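Local coordinates for post-proline cleaving enzyme (Rickettsia typhi, PDB 4HVT), which probably acts as a serine-type oligopeptidase of the prolyl oligopeptidase family, cleaving peptides after proline, at residues A[255-260]-A[275-280]. Numbering follows the deposited sequence. Where two conformers were deposited one is given.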
loop_
_atom_site.group_PDB
_atom_site.type_symbol
_atom_site.label_atom_id
_atom_site.label_comp_id
_atom_site.label_asym_id
_atom_site.label_seq_id
_atom_site.Cartn_x
_atom_site.Cartn_y
_atom_site.Cartn_z
ATOM N N SER A 255 -22.698 -5.404 -16.157
ATOM C CA SER A 255 -21.771 -6.495 -15.827
ATOM C C SER A 255 -20.909 -6.904 -17.045
ATOM O O SER A 255 -20.049 -7.777 -16.957
ATOM C CB SER A 255 -22.573 -7.666 -15.217
ATOM O OG SER A 255 -23.615 -8.126 -16.095
ATOM N N SER A 256 -21.113 -6.263 -18.169
ATOM C CA SER A 256 -20.507 -6.653 -19.389
ATOM C C SER A 256 -19.462 -5.665 -19.929
ATOM O O SER A 256 -18.876 -5.888 -21.010
ATOM C CB SER A 256 -21.600 -6.819 -20.431
ATOM O OG SER A 256 -22.427 -5.661 -20.610
ATOM N N LEU A 257 -19.317 -4.527 -19.290
ATOM C CA LEU A 257 -18.303 -3.601 -19.737
ATOM C C LEU A 257 -17.086 -3.822 -18.846
ATOM O O LEU A 257 -17.128 -3.575 -17.656
ATOM C CB LEU A 257 -18.817 -2.164 -19.679
ATOM C CG LEU A 257 -19.945 -1.865 -20.699
ATOM C CD1 LEU A 257 -20.562 -0.538 -20.266
ATOM C CD2 LEU A 257 -19.511 -1.865 -22.197
ATOM N N ILE A 258 -15.984 -4.217 -19.469
ATOM C CA ILE A 258 -14.743 -4.465 -18.803
ATOM C C ILE A 258 -13.713 -3.408 -19.176
ATOM O O ILE A 258 -13.533 -3.093 -20.375
ATOM C CB ILE A 258 -14.216 -5.904 -19.169
ATOM C CG1 ILE A 258 -15.238 -7.008 -18.789
ATOM C CG2 ILE A 258 -12.816 -6.149 -18.600
ATOM C CD1 ILE A 258 -15.470 -7.216 -17.323
ATOM N N PHE A 259 -13.041 -2.860 -18.148
ATOM C CA PHE A 259 -11.974 -1.901 -18.323
ATOM C C PHE A 259 -10.685 -2.675 -18.390
ATOM O O PHE A 259 -10.298 -3.328 -17.435
ATOM C CB PHE A 259 -12.009 -0.936 -17.129
ATOM C CG PHE A 259 -10.910 0.136 -17.130
ATOM C CD1 PHE A 259 -10.915 1.169 -18.060
ATOM C CD2 PHE A 259 -9.964 0.140 -16.171
ATOM C CE1 PHE A 259 -9.963 2.163 -18.051
ATOM C CE2 PHE A 259 -9.013 1.166 -16.137
ATOM C CZ PHE A 259 -8.994 2.159 -17.071
ATOM N N ILE A 260 -10.002 -2.548 -19.515
ATOM C CA ILE A 260 -8.675 -3.187 -19.708
ATOM C C ILE A 260 -7.659 -2.095 -19.632
ATOM O O ILE A 260 -7.783 -1.107 -20.346
ATOM C CB ILE A 260 -8.601 -3.867 -21.050
ATOM C CG1 ILE A 260 -9.558 -5.098 -21.020
ATOM C CG2 ILE A 260 -7.186 -4.289 -21.352
ATOM C CD1 ILE A 260 -9.566 -5.829 -22.332
ATOM N N ASP A 275 -16.289 -4.931 -24.469
ATOM C CA ASP A 275 -17.720 -5.094 -24.312
ATOM C C ASP A 275 -18.023 -6.571 -24.590
ATOM O O ASP A 275 -17.643 -7.080 -25.700
ATOM C CB ASP A 275 -18.421 -4.194 -25.337
ATOM C CG ASP A 275 -19.825 -3.899 -25.008
ATOM O OD1 ASP A 275 -20.460 -4.761 -24.395
ATOM O OD2 ASP A 275 -20.335 -2.836 -25.486
ATOM N N THR A 276 -18.654 -7.260 -23.640
ATOM C CA THR A 276 -18.712 -8.753 -23.712
ATOM C C THR A 276 -20.071 -9.334 -24.118
ATOM O O THR A 276 -20.244 -10.547 -24.148
ATOM C CB THR A 276 -18.292 -9.405 -22.384
ATOM O OG1 THR A 276 -19.151 -8.936 -21.355
ATOM C CG2 THR A 276 -16.862 -9.006 -21.927
ATOM N N LYS A 277 -21.030 -8.485 -24.467
ATOM C CA LYS A 277 -22.421 -8.969 -24.577
ATOM C C LYS A 277 -22.868 -9.228 -25.986
ATOM O O LYS A 277 -23.984 -9.753 -26.168
ATOM C CB LYS A 277 -23.382 -8.047 -23.802
ATOM C CG LYS A 277 -23.326 -6.592 -24.174
ATOM C CD LYS A 277 -24.335 -5.773 -23.365
ATOM C CE LYS A 277 -24.212 -4.281 -23.655
ATOM N NZ LYS A 277 -22.850 -3.814 -23.160
ATOM N N TYR A 278 -22.044 -8.955 -27.000
ATOM C CA TYR A 278 -22.528 -9.102 -28.390
ATOM C C TYR A 278 -22.101 -10.440 -28.979
ATOM O O TYR A 278 -21.350 -11.191 -28.361
ATOM C CB TYR A 278 -22.014 -7.924 -29.247
ATOM C CG TYR A 278 -22.587 -6.644 -28.764
ATOM C CD1 TYR A 278 -23.826 -6.209 -29.227
ATOM C CD2 TYR A 278 -21.950 -5.895 -27.807
ATOM C CE1 TYR A 278 -24.376 -5.055 -28.759
ATOM C CE2 TYR A 278 -22.515 -4.732 -27.327
ATOM C CZ TYR A 278 -23.749 -4.324 -27.822
ATOM O OH TYR A 278 -24.332 -3.168 -27.353
ATOM N N LYS A 279 -22.513 -10.745 -30.210
ATOM C CA LYS A 279 -22.057 -12.004 -30.800
ATOM C C LYS A 279 -20.512 -12.109 -30.737
ATOM O O LYS A 279 -19.953 -13.133 -30.351
ATOM C CB LYS A 279 -22.533 -12.130 -32.242
ATOM N N ASN A 280 -19.835 -11.033 -31.133
ATOM C CA ASN A 280 -18.412 -11.001 -31.195
ATOM C C ASN A 280 -18.024 -10.057 -30.072
ATOM O O ASN A 280 -18.715 -9.086 -29.814
ATOM C CB ASN A 280 -17.907 -10.416 -32.529
ATOM C CG ASN A 280 -18.130 -11.338 -33.731
ATOM O OD1 ASN A 280 -18.047 -12.559 -33.622
ATOM N ND2 ASN A 280 -18.368 -10.741 -34.903
#
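Ser256 and Thr276 meet at the end of the two inner strands of a four-stranded blade in the N-terminal beta-propeller, where strand 257-263 runs antiparallel to strand 269-275. Leu257 and Asp275 form the last non-hydrogen-bonded pair, with CA atoms 4.8 Å apart, and the backbone after Asp275 leaves the strand and leads on to the outer strand 282-285. The carbonyl of Ser256 fastens this exit: Thr276 N donates to Ser256 O over 3.0 Å, and the CA of Asp275 adds a CH···O contact to the same oxygen. Threonine suits the spot because its two branches serve different neighbours. Thr276 OG1 lies 3.1 Å from Ser256 O, a possible further hydrogen bond that is not settled, while its methyl CG2 rests near Ile258 CG1; the side chains of Thr276 and Ile258 both touch Ile193.

Leu257 and Asp275 lie side by side, and Leu257 CD2 packs 3.5 Å from the carboxylate carbon CG of Asp275. Lys277 lies beside Ser256. Its CG sits between its own backbone N and carbonyl carbon (chi1 55°), and the extended chain then runs past the serine hydroxyl, with Lys277 CD 3.4 Å from Ser256 OG, before bending at chi4. Serine is small enough to let these methylenes lie close, yet its OG can accept from the ammonium, whose charge should help to stabilise the buried aspartate as an anion. Lys277 NZ donates to Ser256 OG at 3.2 Å and forms a salt bridge with Asp275 OD1 at 2.9 Å, approaching on the syn side, 22° out of the carboxylate plane.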